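Local atomic coordinates of putative isomerase (Streptomyces coelicolor A3, PDB entry 2OQH), a protein that probably acts as an isomerase or dehydratase of the enolase superfamily, perhaps converting D-glucarate to 5-dehydro-4-deoxy-D-glucarate with loss of water. Residues H83-P86 with F87-Y91; A98-D101 with V102-D106. All blocks are in the same frame, centred on the assembly; numbering follows the deposited sequence.

Contact 1: residues H83-P86 with F87-Y91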
loop_
_atom_site.group_PDB
_atom_site.type_symbol
_atom_site.label_atom_id
_atom_site.label_comp_id
_atom_site.label_asym_id
_atom_site.label_seq_id
_atom_site.Cartn_x
_atom_site.Cartn_y
_atom_site.Cartn_z
ATOM N N HIS A 83 21.490 4.544 2.599
ATOM C CA HIS A 83 21.200 4.487 1.171
ATOM C C HIS A 83 21.634 3.229 0.430
ATOM O O HIS A 83 21.061 2.898 -0.604
ATOM C CB HIS A 83 21.765 5.716 0.448
ATOM C CG HIS A 83 23.236 5.651 0.181
ATOM N ND1 HIS A 83 24.183 5.690 1.185
ATOM C CD2 HIS A 83 23.927 5.604 -0.983
ATOM C CE1 HIS A 83 25.391 5.675 0.650
ATOM N NE2 HIS A 83 25.264 5.625 -0.664
HETATM N N MSE A 84 22.641 2.524 0.928
HETATM C CA MSE A 84 23.056 1.327 0.220
HETATM C C MSE A 84 22.317 0.080 0.692
HETATM O O MSE A 84 22.410 -0.975 0.063
HETATM C CB MSE A 84 24.572 1.140 0.318
HETATM C CG MSE A 84 25.373 2.143 -0.528
HETATM SE SE MSE A 84 24.973 2.077 -2.444
HETATM C CE MSE A 84 26.029 0.511 -2.863
ATOM N N VAL A 85 21.561 0.206 1.778
ATOM C CA VAL A 85 20.805 -0.928 2.296
ATOM C C VAL A 85 19.846 -1.496 1.239
ATOM O O VAL A 85 19.796 -2.707 1.034
ATOM C CB VAL A 85 20.011 -0.535 3.568
ATOM C CG1 VAL A 85 19.071 -1.655 3.979
ATOM C CG2 VAL A 85 20.983 -0.234 4.700
ATOM N N PRO A 86 19.078 -0.628 0.548
ATOM C CA PRO A 86 18.161 -1.154 -0.465
ATOM C C PRO A 86 18.920 -1.765 -1.639
ATOM O O PRO A 86 18.430 -2.676 -2.299
ATOM C CB PRO A 86 17.355 0.078 -0.882
ATOM C CG PRO A 86 17.409 0.954 0.340
ATOM C CD PRO A 86 18.849 0.812 0.754
ATOM N N PHE A 87 20.122 -1.257 -1.897
ATOM C CA PHE A 87 20.927 -1.767 -2.999
ATOM C C PHE A 87 21.171 -3.263 -2.857
ATOM O O PHE A 87 21.160 -3.994 -3.843
ATOM C CB PHE A 87 22.276 -1.041 -3.068
ATOM C CG PHE A 87 23.155 -1.500 -4.210
ATOM C CD1 PHE A 87 22.792 -1.253 -5.534
ATOM C CD2 PHE A 87 24.336 -2.194 -3.959
ATOM C CE1 PHE A 87 23.603 -1.693 -6.604
ATOM C CE2 PHE A 87 25.152 -2.637 -5.013
ATOM C CZ PHE A 87 24.782 -2.384 -6.335
ATOM N N PHE A 88 21.385 -3.711 -1.626
ATOM C CA PHE A 88 21.646 -5.119 -1.358
ATOM C C PHE A 88 20.420 -5.924 -0.934
ATOM O O PHE A 88 20.240 -7.061 -1.367
ATOM C CB PHE A 88 22.709 -5.256 -0.263
ATOM C CG PHE A 88 24.052 -4.692 -0.643
ATOM C CD1 PHE A 88 24.885 -5.368 -1.535
ATOM C CD2 PHE A 88 24.489 -3.487 -0.101
ATOM C CE1 PHE A 88 26.133 -4.845 -1.887
ATOM C CE2 PHE A 88 25.730 -2.954 -0.443
ATOM C CZ PHE A 88 26.558 -3.636 -1.335
ATOM N N TYR A 89 19.590 -5.334 -0.081
ATOM C CA TYR A 89 18.406 -6.005 0.446
ATOM C C TYR A 89 17.119 -5.832 -0.354
ATOM O O TYR A 89 16.089 -6.398 0.010
ATOM C CB TYR A 89 18.154 -5.531 1.877
ATOM C CG TYR A 89 19.204 -5.960 2.874
ATOM C CD1 TYR A 89 19.190 -7.241 3.423
ATOM C CD2 TYR A 89 20.202 -5.079 3.289
ATOM C CE1 TYR A 89 20.147 -7.636 4.373
ATOM C CE2 TYR A 89 21.165 -5.463 4.236
ATOM C CZ TYR A 89 21.127 -6.742 4.775
ATOM O OH TYR A 89 22.055 -7.125 5.722
ATOM N N GLY A 90 17.168 -5.043 -1.422
ATOM C CA GLY A 90 15.986 -4.833 -2.233
ATOM C C GLY A 90 14.767 -4.373 -1.459
ATOM O O GLY A 90 14.862 -3.590 -0.520
ATOM N N TYR A 91 13.612 -4.868 -1.876
ATOM C CA TYR A 91 12.331 -4.540 -1.265
ATOM C C TYR A 91 12.380 -4.600 0.272
ATOM O O TYR A 91 11.938 -3.666 0.946
ATOM C CB TYR A 91 11.281 -5.517 -1.798
ATOM C CG TYR A 91 9.826 -5.146 -1.608
ATOM C CD1 TYR A 91 9.432 -4.078 -0.801
ATOM C CD2 TYR A 91 8.834 -5.883 -2.243
ATOM C CE1 TYR A 91 8.072 -3.754 -0.640
ATOM C CE2 TYR A 91 7.477 -5.574 -2.090
ATOM C CZ TYR A 91 7.099 -4.511 -1.293
ATOM O OH TYR A 91 5.754 -4.203 -1.174
#

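Contact 2: residues A98-D101 with V102-D106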
loop_
_atom_site.group_PDB
_atom_site.type_symbol
_atom_site.label_atom_id
_atom_site.label_comp_id
_atom_site.label_asym_id
_atom_site.label_seq_id
_atom_site.Cartn_x
_atom_site.Cartn_y
_atom_site.Cartn_z
ATOM N N ALA A 98 11.542 1.842 6.076
ATOM C CA ALA A 98 10.229 2.465 6.242
ATOM C C ALA A 98 9.678 2.339 7.669
ATOM O O ALA A 98 9.105 3.284 8.206
ATOM C CB ALA A 98 9.234 1.867 5.239
ATOM N N ALA A 99 9.845 1.166 8.274
ATOM C CA ALA A 99 9.373 0.920 9.640
ATOM C C ALA A 99 9.989 1.938 10.601
ATOM O O ALA A 99 9.295 2.522 11.433
ATOM C CB ALA A 99 9.743 -0.493 10.073
ATOM N N VAL A 100 11.299 2.141 10.478
ATOM C CA VAL A 100 12.015 3.096 11.316
ATOM C C VAL A 100 11.575 4.514 10.973
ATOM O O VAL A 100 11.439 5.362 11.857
ATOM C CB VAL A 100 13.543 2.974 11.109
ATOM C CG1 VAL A 100 14.281 4.008 11.952
ATOM C CG2 VAL A 100 13.997 1.562 11.473
ATOM N N ASP A 101 11.358 4.763 9.684
ATOM C CA ASP A 101 10.936 6.071 9.214
ATOM C C ASP A 101 9.614 6.449 9.868
ATOM O O ASP A 101 9.468 7.549 10.402
ATOM C CB ASP A 101 10.761 6.060 7.691
ATOM C CG ASP A 101 10.395 7.426 7.133
ATOM O OD1 ASP A 101 11.308 8.223 6.843
ATOM O OD2 ASP A 101 9.189 7.708 6.995
ATOM N N VAL A 102 8.656 5.529 9.816
ATOM C CA VAL A 102 7.339 5.751 10.399
ATOM C C VAL A 102 7.417 5.963 11.912
ATOM O O VAL A 102 6.780 6.862 12.452
ATOM C CB VAL A 102 6.403 4.562 10.098
ATOM C CG1 VAL A 102 5.055 4.762 10.785
ATOM C CG2 VAL A 102 6.214 4.432 8.593
ATOM N N ALA A 103 8.206 5.144 12.592
ATOM C CA ALA A 103 8.350 5.277 14.039
ATOM C C ALA A 103 8.869 6.663 14.400
ATOM O O ALA A 103 8.425 7.255 15.375
ATOM C CB ALA A 103 9.290 4.201 14.583
ATOM N N CYS A 104 9.801 7.184 13.608
ATOM C CA CYS A 104 10.342 8.517 13.875
ATOM C C CYS A 104 9.283 9.607 13.667
ATOM O O CYS A 104 9.222 10.573 14.429
ATOM C CB CYS A 104 11.562 8.784 12.986
ATOM S SG CYS A 104 13.032 7.856 13.447
ATOM N N TRP A 105 8.457 9.460 12.635
ATOM C CA TRP A 105 7.402 10.434 12.380
ATOM C C TRP A 105 6.406 10.415 13.536
ATOM O O TRP A 105 5.927 11.453 13.981
ATOM C CB TRP A 105 6.670 10.112 11.073
ATOM C CG TRP A 105 7.330 10.692 9.851
ATOM C CD1 TRP A 105 8.168 10.052 8.984
ATOM C CD2 TRP A 105 7.201 12.033 9.369
ATOM N NE1 TRP A 105 8.565 10.913 7.987
ATOM C CE2 TRP A 105 7.987 12.136 8.200
ATOM C CE3 TRP A 105 6.496 13.165 9.813
ATOM C CZ2 TRP A 105 8.090 13.326 7.469
ATOM C CZ3 TRP A 105 6.600 14.351 9.087
ATOM C CH2 TRP A 105 7.390 14.419 7.927
ATOM N N ASP A 106 6.084 9.215 14.004
ATOM C CA ASP A 106 5.155 9.059 15.112
ATOM C C ASP A 106 5.743 9.777 16.333
ATOM O O ASP A 106 5.046 10.532 17.010
ATOM C CB ASP A 106 4.945 7.568 15.389
ATOM C CG ASP A 106 3.876 7.301 16.436
ATOM O OD1 ASP A 106 2.836 8.003 16.441
ATOM O OD2 ASP A 106 4.074 6.362 17.240
HETATM O O HOH W 1 10.417 10.436 5.691
#

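Contact 1: residues H83-P86 with F87-Y91
Met84 and Phe87 run side by side in the same direction near the N-terminal end of helix 85-112, and the selenomethionine closes on the ring with its terminal methyl. CE lies 3.4 Å from Phe87 CD2, and SE stands 5.0 Å from the ring centroid, an oblique Met-aromatic contact. Two bends, at chi2 (-59°) and chi3 (-79°), fold the Met84 chain back so that CE reaches the ring. Phe87 in turn puts its CD2 over the centre of one face of Phe88, while Met84 CE is also 4.2 Å from Phe88 CE2.

Val85 and Tyr89, one turn apart, are set at a slant to each other; Val85 CG1 meets Tyr89 CD2 at 3.7 Å. Val85 O lies in the Tyr89 ring plane at that same edge and takes a nearly straight bond from Tyr89 N, 2.9 Å away. Weak bonds run from Phe88 N to both Met84 O and Val85 O. Next along, Gly90 N reaches Pro86 O at 2.8 Å with a bent N-H angle of 131°.

Val85 and Tyr89 both rest on Ile59 of helix 54-63, and Pro86 touches Tyr94 and Ile97 further along its own helix. These are i to i+3 and i+4 helix contacts in the N-terminal domain of the mandelate racemase/muconate lactonizing family. The chemistry is divided: dispersion, with selenium standing where methionine has sulfur, groups Met84 with the two phenylalanines at the protein surface, while main-chain bonds of uneven strength hold this turn.

Contact 2: residues A98-D101 with V102-D106
Asp101 OD1 is gripped by two donors: a water that gives it a hydrogen at 2.6 Å, and NE2 of His79. The same water accepts a hydrogen bond from Trp105 NE1, 3.0 Å from the water oxygen, lying in the plane of the ring at its edge, and so bridges the two side chains one turn apart. Asp101 and Trp105 point the same way, with carboxylate and indole planes 53° apart. With CG anti to the backbone N (chi1 -177°), Asp101 stands out from the helix and the Trp105 indole leans back beside it, so OD2 comes to 3.2 Å from Trp105 CD1. OD2 is hydrogen-bonded to the backbone N of Ile277, so both carboxylate oxygens are satisfied in this buried setting. His79 NE2 and Ile277 N would probably lose their partner if an alanine stood here, and the water its bond to the carboxylate.

Beneath the side chains the helix is regular. Val102 N bonds to Ala98 O at 2.8 Å, and Trp105 N to Asp101 O at 3.1 Å; Ala103 and Cys104 make the two bonds between. Val102 turns CG2 back beside its backbone N, 3.1 Å from Ala98 O, and Val100 CG1 lies 4.3 Å from Cys104 SG.

This part of helix 85-112 has neighbours on several flanks. Ala99 and Ala103 lie on Val36 and Val38 of strand 31-40; Val100, Asp101, Cys104 and Trp105 touch helix 75-81 through Phe78 and Leu75. Val102 meets Val271 and Tyr272 of helix 271-274, so the buried middle of this N-terminal-domain helix packs against the barrel domain, consistent with the enolase-superfamily arrangement.

How the contacts relate
Going from the N terminus, the chain completes strand 31-40 and helices 54-63 and 75-81 before it enters contact 1 at residues 83-91, near the N-terminal end of helix 85-112. Contact 2, residues 98-106, follows in the same helix. They stand in series, neither nested nor crossed, and neither closes a loop, since each joins adjacent segments of continuous chain. Their centres are about 17 Å apart and their nearest atoms about 8 Å, so they do not touch. The shared helix is the connection: its surface-lying N-terminal end packs on helix 54-63, and its buried middle ties strand 31-40 and helix 75-81 of the N-terminal region to helix 271-274 of the barrel.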